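Local coordinates for protein intradiol ring-cleavage dioxygenase (Streptomyces sp. SirexAA-E, PDB 4ILV) that probably catalyses intradiol cleavage of catechol-type aromatic rings with dioxygen at an iron(III) centre, and belongs to a secreted protein that also carries a carbohydrate-binding module, at residues A[43-48]-A[132-137]; A[70-73]-A[77-80]; A[119-122]-A[128-131]. All blocks are in the same frame, centred on the assembly; numbering follows the deposited sequence.

Contact 1. Residues A[43-48]-A[132-137]; sequences PYFKPD and HVKAQA. With FE (Fe (III) ion), chain C.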
loop_
_atom_site.group_PDB
_atom_site.type_symbol
_atom_site.label_atom_id
_atom_site.label_comp_id
_atom_site.label_asym_id
_atom_site.label_seq_id
_atom_site.Cartn_x
_atom_site.Cartn_y
_atom_site.Cartn_z
ATOM N N PRO A 43 -13.762 -6.228 2.988
ATOM C CA PRO A 43 -14.007 -7.391 3.845
ATOM C C PRO A 43 -12.739 -8.177 4.175
ATOM O O PRO A 43 -12.749 -8.945 5.131
ATOM C CB PRO A 43 -14.976 -8.244 3.010
ATOM C CG PRO A 43 -14.711 -7.851 1.603
ATOM C CD PRO A 43 -14.350 -6.393 1.647
ATOM N N TYR A 44 -11.661 -7.963 3.421
ATOM C CA TYR A 44 -10.485 -8.838 3.501
ATOM C C TYR A 44 -9.356 -8.375 4.427
ATOM O O TYR A 44 -8.256 -8.926 4.398
ATOM C CB TYR A 44 -9.967 -9.145 2.096
ATOM C CG TYR A 44 -11.040 -9.753 1.225
ATOM C CD1 TYR A 44 -11.886 -10.738 1.724
ATOM C CD2 TYR A 44 -11.255 -9.303 -0.073
ATOM C CE1 TYR A 44 -12.890 -11.282 0.945
ATOM C CE2 TYR A 44 -12.263 -9.846 -0.865
ATOM C CZ TYR A 44 -13.075 -10.833 -0.348
ATOM O OH TYR A 44 -14.079 -11.376 -1.126
ATOM N N PHE A 45 -9.611 -7.356 5.235
ATOM C CA PHE A 45 -8.636 -6.964 6.244
ATOM C C PHE A 45 -8.594 -7.975 7.394
ATOM O O PHE A 45 -9.619 -8.528 7.783
ATOM C CB PHE A 45 -8.939 -5.564 6.792
ATOM C CG PHE A 45 -8.040 -5.151 7.927
ATOM C CD1 PHE A 45 -6.708 -4.826 7.696
ATOM C CD2 PHE A 45 -8.525 -5.092 9.230
ATOM C CE1 PHE A 45 -5.876 -4.438 8.747
ATOM C CE2 PHE A 45 -7.696 -4.709 10.286
ATOM C CZ PHE A 45 -6.370 -4.381 10.041
ATOM N N LYS A 46 -7.404 -8.206 7.934
ATOM C CA LYS A 46 -7.243 -9.006 9.143
ATOM C C LYS A 46 -6.341 -8.234 10.103
ATOM O O LYS A 46 -5.228 -7.840 9.739
ATOM C CB LYS A 46 -6.630 -10.372 8.829
ATOM C CG LYS A 46 -7.588 -11.334 8.151
ATOM C CD LYS A 46 -6.978 -12.727 7.968
ATOM C CE LYS A 46 -6.741 -13.431 9.294
ATOM N NZ LYS A 46 -6.196 -14.810 9.078
ATOM N N PRO A 47 -6.828 -7.991 11.329
ATOM C CA PRO A 47 -5.973 -7.324 12.316
ATOM C C PRO A 47 -4.810 -8.232 12.703
ATOM O O PRO A 47 -4.837 -9.421 12.387
ATOM C CB PRO A 47 -6.914 -7.111 13.510
ATOM C CG PRO A 47 -7.973 -8.145 13.352
ATOM C CD PRO A 47 -8.163 -8.306 11.872
ATOM N N ASP A 48 -3.803 -7.658 13.356
ATOM C CA ASP A 48 -2.675 -8.403 13.904
ATOM C C ASP A 48 -1.722 -8.950 12.852
ATOM O O ASP A 48 -1.230 -10.066 12.998
ATOM C CB ASP A 48 -3.146 -9.529 14.835
ATOM C CG ASP A 48 -3.960 -9.010 16.005
ATOM O OD1 ASP A 48 -3.587 -7.955 16.565
ATOM O OD2 ASP A 48 -4.967 -9.658 16.369
ATOM N N HIS A 132 -3.995 -2.472 -0.324
ATOM C CA HIS A 132 -4.631 -1.803 0.804
ATOM C C HIS A 132 -3.598 -1.319 1.818
ATOM O O HIS A 132 -2.577 -1.961 2.014
ATOM C CB HIS A 132 -5.587 -2.745 1.520
ATOM C CG HIS A 132 -6.794 -3.126 0.724
ATOM N ND1 HIS A 132 -7.957 -2.388 0.742
ATOM C CD2 HIS A 132 -7.033 -4.191 -0.083
ATOM C CE1 HIS A 132 -8.855 -2.969 -0.037
ATOM N NE2 HIS A 132 -8.315 -4.056 -0.556
ATOM N N VAL A 133 -3.881 -0.203 2.480
ATOM C CA VAL A 133 -2.989 0.291 3.523
ATOM C C VAL A 133 -3.737 1.064 4.615
ATOM O O VAL A 133 -4.651 1.859 4.338
ATOM C CB VAL A 133 -1.828 1.148 2.931
ATOM C CG1 VAL A 133 -2.372 2.398 2.207
ATOM C CG2 VAL A 133 -0.816 1.551 4.026
ATOM N N LYS A 134 -3.361 0.805 5.864
ATOM C CA LYS A 134 -3.787 1.642 6.983
ATOM C C LYS A 134 -2.566 2.384 7.524
ATOM O O LYS A 134 -1.545 1.760 7.795
ATOM C CB LYS A 134 -4.402 0.797 8.098
ATOM C CG LYS A 134 -5.792 0.292 7.784
ATOM C CD LYS A 134 -6.266 -0.668 8.845
ATOM C CE LYS A 134 -7.654 -1.176 8.526
ATOM N NZ LYS A 134 -8.680 -0.151 8.860
ATOM N N ALA A 135 -2.681 3.705 7.683
ATOM C CA ALA A 135 -1.595 4.532 8.198
ATOM C C ALA A 135 -2.001 5.179 9.512
ATOM O O ALA A 135 -3.092 5.741 9.625
ATOM C CB ALA A 135 -1.214 5.630 7.175
ATOM N N GLN A 136 -1.128 5.107 10.512
ATOM C CA GLN A 136 -1.431 5.735 11.785
ATOM C C GLN A 136 -0.205 6.397 12.382
ATOM O O GLN A 136 0.758 5.723 12.745
ATOM C CB GLN A 136 -2.010 4.720 12.776
ATOM C CG GLN A 136 -2.521 5.349 14.071
ATOM C CD GLN A 136 -3.089 4.332 15.040
ATOM O OE1 GLN A 136 -2.693 3.165 15.038
ATOM N NE2 GLN A 136 -4.030 4.768 15.874
ATOM N N ALA A 137 -0.253 7.723 12.461
ATOM C CA ALA A 137 0.755 8.503 13.155
ATOM C C ALA A 137 0.552 8.300 14.656
ATOM O O ALA A 137 -0.580 8.111 15.106
ATOM C CB ALA A 137 0.607 9.977 12.796
HETATM FE FE FE C . -9.195 -5.471 -2.082
#

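Contact 2. Residues A[70-73]-A[77-80]; sequences YVFG and KPLT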
loop_
_atom_site.group_PDB
_atom_site.type_symbol
_atom_site.label_atom_id
_atom_site.label_comp_id
_atom_site.label_asym_id
_atom_site.label_seq_id
_atom_site.Cartn_x
_atom_site.Cartn_y
_atom_site.Cartn_z
ATOM N N TYR A 70 7.626 8.279 1.260
ATOM C CA TYR A 70 7.732 8.907 2.568
ATOM C C TYR A 70 6.354 9.206 3.131
ATOM O O TYR A 70 5.366 9.248 2.395
ATOM C CB TYR A 70 8.525 10.222 2.467
ATOM C CG TYR A 70 9.915 10.064 1.897
ATOM C CD1 TYR A 70 11.018 9.935 2.731
ATOM C CD2 TYR A 70 10.128 10.065 0.523
ATOM C CE1 TYR A 70 12.299 9.792 2.210
ATOM C CE2 TYR A 70 11.411 9.930 -0.009
ATOM C CZ TYR A 70 12.485 9.791 0.837
ATOM O OH TYR A 70 13.749 9.646 0.312
ATOM N N VAL A 71 6.291 9.413 4.443
ATOM C CA VAL A 71 5.079 9.906 5.066
ATOM C C VAL A 71 5.342 11.340 5.542
ATOM O O VAL A 71 6.231 11.563 6.358
ATOM C CB VAL A 71 4.657 9.027 6.266
ATOM C CG1 VAL A 71 3.415 9.605 6.940
ATOM C CG2 VAL A 71 4.416 7.559 5.820
ATOM N N PHE A 72 4.582 12.307 5.031
ATOM C CA PHE A 72 4.751 13.699 5.460
ATOM C C PHE A 72 3.577 14.112 6.320
ATOM O O PHE A 72 2.507 13.514 6.237
ATOM C CB PHE A 72 4.848 14.639 4.257
ATOM C CG PHE A 72 6.069 14.409 3.400
ATOM C CD1 PHE A 72 7.302 14.943 3.765
ATOM C CD2 PHE A 72 5.987 13.651 2.238
ATOM C CE1 PHE A 72 8.436 14.729 2.979
ATOM C CE2 PHE A 72 7.107 13.433 1.439
ATOM C CZ PHE A 72 8.335 13.970 1.804
ATOM N N GLY A 73 3.790 15.129 7.152
ATOM C CA GLY A 73 2.712 15.753 7.887
ATOM C C GLY A 73 2.303 17.053 7.226
ATOM O O GLY A 73 2.663 17.300 6.079
ATOM N N LYS A 77 6.970 17.973 6.250
ATOM C CA LYS A 77 8.142 17.436 6.909
ATOM C C LYS A 77 7.910 15.961 7.209
ATOM O O LYS A 77 6.787 15.557 7.499
ATOM C CB LYS A 77 8.454 18.225 8.183
ATOM C CG LYS A 77 9.067 19.590 7.906
ATOM C CD LYS A 77 9.695 20.200 9.152
ATOM C CE LYS A 77 8.744 21.165 9.852
ATOM N NZ LYS A 77 9.369 21.817 11.043
ATOM N N PRO A 78 8.977 15.153 7.137
ATOM C CA PRO A 78 8.830 13.705 7.287
ATOM C C PRO A 78 8.294 13.345 8.671
ATOM O O PRO A 78 8.618 14.024 9.644
ATOM C CB PRO A 78 10.263 13.188 7.125
ATOM C CG PRO A 78 11.026 14.291 6.491
ATOM C CD PRO A 78 10.385 15.553 6.974
ATOM N N LEU A 79 7.477 12.296 8.754
ATOM C CA LEU A 79 6.941 11.849 10.040
ATOM C C LEU A 79 7.549 10.523 10.466
ATOM O O LEU A 79 7.540 9.544 9.710
ATOM C CB LEU A 79 5.424 11.695 9.973
ATOM C CG LEU A 79 4.577 12.959 9.990
ATOM C CD1 LEU A 79 3.110 12.603 9.804
ATOM C CD2 LEU A 79 4.802 13.712 11.299
ATOM N N THR A 80 8.040 10.488 11.695
ATOM C CA THR A 80 8.720 9.313 12.210
ATOM C C THR A 80 7.747 8.449 13.033
ATOM O O THR A 80 6.780 8.952 13.604
ATOM C CB THR A 80 9.950 9.729 13.053
ATOM O OG1 THR A 80 10.815 8.605 13.247
ATOM C CG2 THR A 80 9.520 10.296 14.397
#

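Contact 3. Residues A[119-122]-A[128-131]; sequences IVPG and TRHI. With FE (Fe (III) ion), chain C.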
loop_
_atom_site.group_PDB
_atom_site.type_symbol
_atom_site.label_atom_id
_atom_site.label_comp_id
_atom_site.label_asym_id
_atom_site.label_seq_id
_atom_site.Cartn_x
_atom_site.Cartn_y
_atom_site.Cartn_z
ATOM N N ILE A 119 4.618 -8.513 -4.658
ATOM C CA ILE A 119 4.438 -8.743 -6.099
ATOM C C ILE A 119 3.222 -7.952 -6.549
ATOM O O ILE A 119 2.435 -7.510 -5.719
ATOM C CB ILE A 119 4.319 -10.270 -6.501
ATOM C CG1 ILE A 119 3.395 -11.037 -5.562
ATOM C CG2 ILE A 119 5.691 -10.940 -6.442
ATOM C CD1 ILE A 119 1.906 -10.796 -5.776
ATOM N N VAL A 120 3.068 -7.767 -7.849
ATOM C CA VAL A 120 1.935 -7.003 -8.349
ATOM C C VAL A 120 0.679 -7.796 -8.014
ATOM O O VAL A 120 0.576 -8.958 -8.394
ATOM C CB VAL A 120 2.059 -6.797 -9.868
ATOM C CG1 VAL A 120 0.842 -6.083 -10.424
ATOM C CG2 VAL A 120 3.346 -6.002 -10.194
ATOM N N PRO A 121 -0.264 -7.193 -7.263
ATOM C CA PRO A 121 -1.468 -7.971 -6.933
ATOM C C PRO A 121 -2.290 -8.307 -8.175
ATOM O O PRO A 121 -2.353 -7.521 -9.124
ATOM C CB PRO A 121 -2.256 -7.049 -6.007
ATOM C CG PRO A 121 -1.757 -5.629 -6.350
ATOM C CD PRO A 121 -0.303 -5.823 -6.722
ATOM N N GLY A 122 -2.911 -9.480 -8.161
ATOM C CA GLY A 122 -3.750 -9.903 -9.262
ATOM C C GLY A 122 -5.139 -9.284 -9.202
ATOM O O GLY A 122 -5.591 -8.818 -8.147
ATOM N N THR A 128 -10.495 -2.836 -9.807
ATOM C CA THR A 128 -9.222 -2.576 -10.452
ATOM C C THR A 128 -8.096 -3.031 -9.520
ATOM O O THR A 128 -8.346 -3.435 -8.382
ATOM C CB THR A 128 -9.055 -1.096 -10.800
ATOM O OG1 THR A 128 -7.935 -0.940 -11.679
ATOM C CG2 THR A 128 -8.843 -0.274 -9.539
ATOM N N ARG A 129 -6.861 -2.981 -10.006
ATOM C CA ARG A 129 -5.723 -3.445 -9.228
ATOM C C ARG A 129 -5.393 -2.471 -8.073
ATOM O O ARG A 129 -5.362 -1.251 -8.272
ATOM C CB ARG A 129 -4.525 -3.593 -10.159
ATOM C CG ARG A 129 -3.509 -4.576 -9.660
ATOM C CD ARG A 129 -2.350 -4.702 -10.620
ATOM N NE ARG A 129 -2.789 -4.906 -11.995
ATOM C CZ ARG A 129 -3.082 -6.077 -12.546
ATOM N NH1 ARG A 129 -3.002 -7.210 -11.843
ATOM N NH2 ARG A 129 -3.459 -6.105 -13.817
ATOM N N HIS A 130 -5.122 -2.999 -6.879
ATOM C CA HIS A 130 -4.864 -2.138 -5.719
ATOM C C HIS A 130 -4.109 -2.834 -4.596
ATOM O O HIS A 130 -4.144 -4.046 -4.467
ATOM C CB HIS A 130 -6.188 -1.612 -5.140
ATOM C CG HIS A 130 -7.106 -2.703 -4.668
ATOM N ND1 HIS A 130 -7.838 -3.482 -5.538
ATOM C CD2 HIS A 130 -7.380 -3.169 -3.424
ATOM C CE1 HIS A 130 -8.532 -4.376 -4.849
ATOM N NE2 HIS A 130 -8.273 -4.207 -3.565
ATOM N N ILE A 131 -3.471 -2.034 -3.751
ATOM C CA ILE A 131 -2.886 -2.510 -2.506
ATOM C C ILE A 131 -3.551 -1.757 -1.358
ATOM O O ILE A 131 -3.662 -0.529 -1.406
ATOM C CB ILE A 131 -1.374 -2.226 -2.477
ATOM C CG1 ILE A 131 -0.652 -3.113 -3.491
ATOM C CG2 ILE A 131 -0.808 -2.457 -1.082
ATOM C CD1 ILE A 131 0.837 -2.753 -3.641
HETATM FE FE FE C . -9.195 -5.471 -2.082
HETATM O O HOH W 1 -5.960 -6.247 -6.777
#

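Contact 1. Residues A[43-48]-A[132-137]
Phe45 and Lys134 meet through their side chains, while the backbones stay well apart: the closest pair of CA atoms, Phe45 CA and His132 CA, is 8.5 Å apart. The fold is the β-sandwich of intradiol dioxygenases. Here an irregular loop before strand 64-72 lies against one face of strand 130-136.

The two side chains cross at about a right angle. The end of the lysine chain sits over the centre of the phenylalanine ring. Lys134 CE is 3.6 Å from the centroid of the Phe45 ring, a CH-pi contact. Lys134 CD also reaches the ring rim, 3.8 Å from Phe45 CE1. The phenylalanine ring is brought under the lysine because its CG is anti to the backbone N (chi1 175°).

Strand 130-136 carries the iron ligand His132, whose NE2 is 2.3 Å from the iron. Tyr95, Tyr124 and His130 are the other protein ligands. Trp87 stacks on the His132 ring, and Tyr44 of the loop stacks on Tyr95. The loop therefore borders the metal site as well as the strand.

The ammonium of Lys134 has polar partners elsewhere: it hydrogen-bonds to Thr144 and forms a salt bridge with Glu41, just before residues 43-48. The lysine chain bends at its last torsion (chi4 -77°), and its CE-NZ bond rises away from the ring. Lys134 NZ stands 4.8 Å from the Phe45 centroid, only 7° off the ring normal, in cation-pi geometry.

Contact 2. Residues A[70-73]-A[77-80]
Val71 and Leu79, and Gly73 and Lys77, are joined by two backbone hydrogen bonds that make a short antiparallel bridge. It closes a hairpin-like reversal at the end of strand 64-72 in the β-sandwich. Leu79 N donates to Val71 O at 2.8 Å. Gly73 N donates to Lys77 O at 3.0 Å, with an N-H...O angle of 162°. Phe72 and Pro78 lie between these bonds as a non-hydrogen-bonded pair, their CA atoms 4.5 Å apart. A proline fits here, because this position needs no N-H directed at the neighbouring backbone. Each acceptor also receives a CA-H...O contact. Pro78 CA approaches Val71 O, and Phe72 CA approaches Lys77 O at 3.4 Å.

Side chains add to the bridge on two faces. On one, Val71 and Leu79 cross at about a right angle. Val71 CG1 is anti to its own N (chi1 177°), and this brings it to the leucine, 4.2 Å from Leu79 CD1. On the other face, Phe72 CD1 lies close to the peptide joining Lys77 and Pro78, 3.6 Å from Lys77 C. The Phe72 ring and the Pro78 ring touch more loosely.

The next shell ties this strand end to the sandwich. Tyr70 and Phe72 form backbone hydrogen bonds with Phe182 of strand 175-183, and Val71 with Gly112. The Val71 side chain packs on Val82 and Leu184. Thr108 OG1 hydrogen-bonds to Leu79 O, and Gln188 NE2 gives Lys77 O a second hydrogen bond. Against the turn itself, Leu79 CD1 ends 3.7 Å from Gly73 CA.

Contact 3. Residues A[119-122]-A[128-131]
Pro121 and Arg129 bring the two backbones nearest to each other, with their CA atoms 6.6 Å apart and no direct backbone hydrogen bond between the segments. A water helps to span the gap. It donates to Gly122 O at 2.9 Å and accepts a weak bond from His130 N.

Arg129 makes the main direct link. Its NH1 donates to Pro121 O at 2.8 Å, and the bond is nearly straight (167°). The oxygen lies in the guanidinium plane, and the nitrogen lies in the carbonyl plane. The arginine chain bends at chi3 (-49°), which turns the NH1 edge of the guanidinium to the oxygen. Val120 CG1 packs 3.5 Å from Arg129 CD. Arg129 NE forms a salt bridge with Glu152. Replacing Arg129 by alanine is likely to leave Pro121 O without its donor and Glu152 without its charge partner, with a gap beside Val120.

The proline ring wedges toward His130 and Ile131. Pro121 CG lies 3.4 Å from His130 O and also touches Ile131 CG1. Beyond the proline, Phe149 and Gln88 pack on it, and Leu65 touches both Val120 and Ile131.

The side chain of His130 leaves the backbone pointing away from 119-122, and its NE2 reaches the iron. Its ring is held at both nitrogens. ND1 donates to Thr128 O at 2.9 Å, with the oxygen in the ring plane, and NE2 binds the iron at 2.2 Å. Together these bonds should fix the rotation of the ring. The Thr128 carbonyl is thus a second-shell group that positions a first-shell ligand. With Tyr95, Tyr124 and His132, this histidine forms the two-tyrosine, two-histidine iron(III) site typical of intradiol dioxygenases.

Overall arrangement
Along the chain, residues 43-48 come first. Both segments of contact 2 follow, then both of contact 3, and last 132-137, which directly continues 128-131. Contact 1 therefore spans the other two in sequence. Contacts 1 and 3 share strand 130-136 of the antiparallel sheet, and each holds one histidine ligand of the same iron. Their centres are about 16 Å apart. Contact 2 lies at the end of strand 64-72 in the other, mixed sheet. Contacts 2 and 3 lie on opposite sides of the chain's centre, their centres about 25 Å apart. Two contacts thus each carry a ligand of the metal site, while contact 2 closes a turn at the end of strand 64-72.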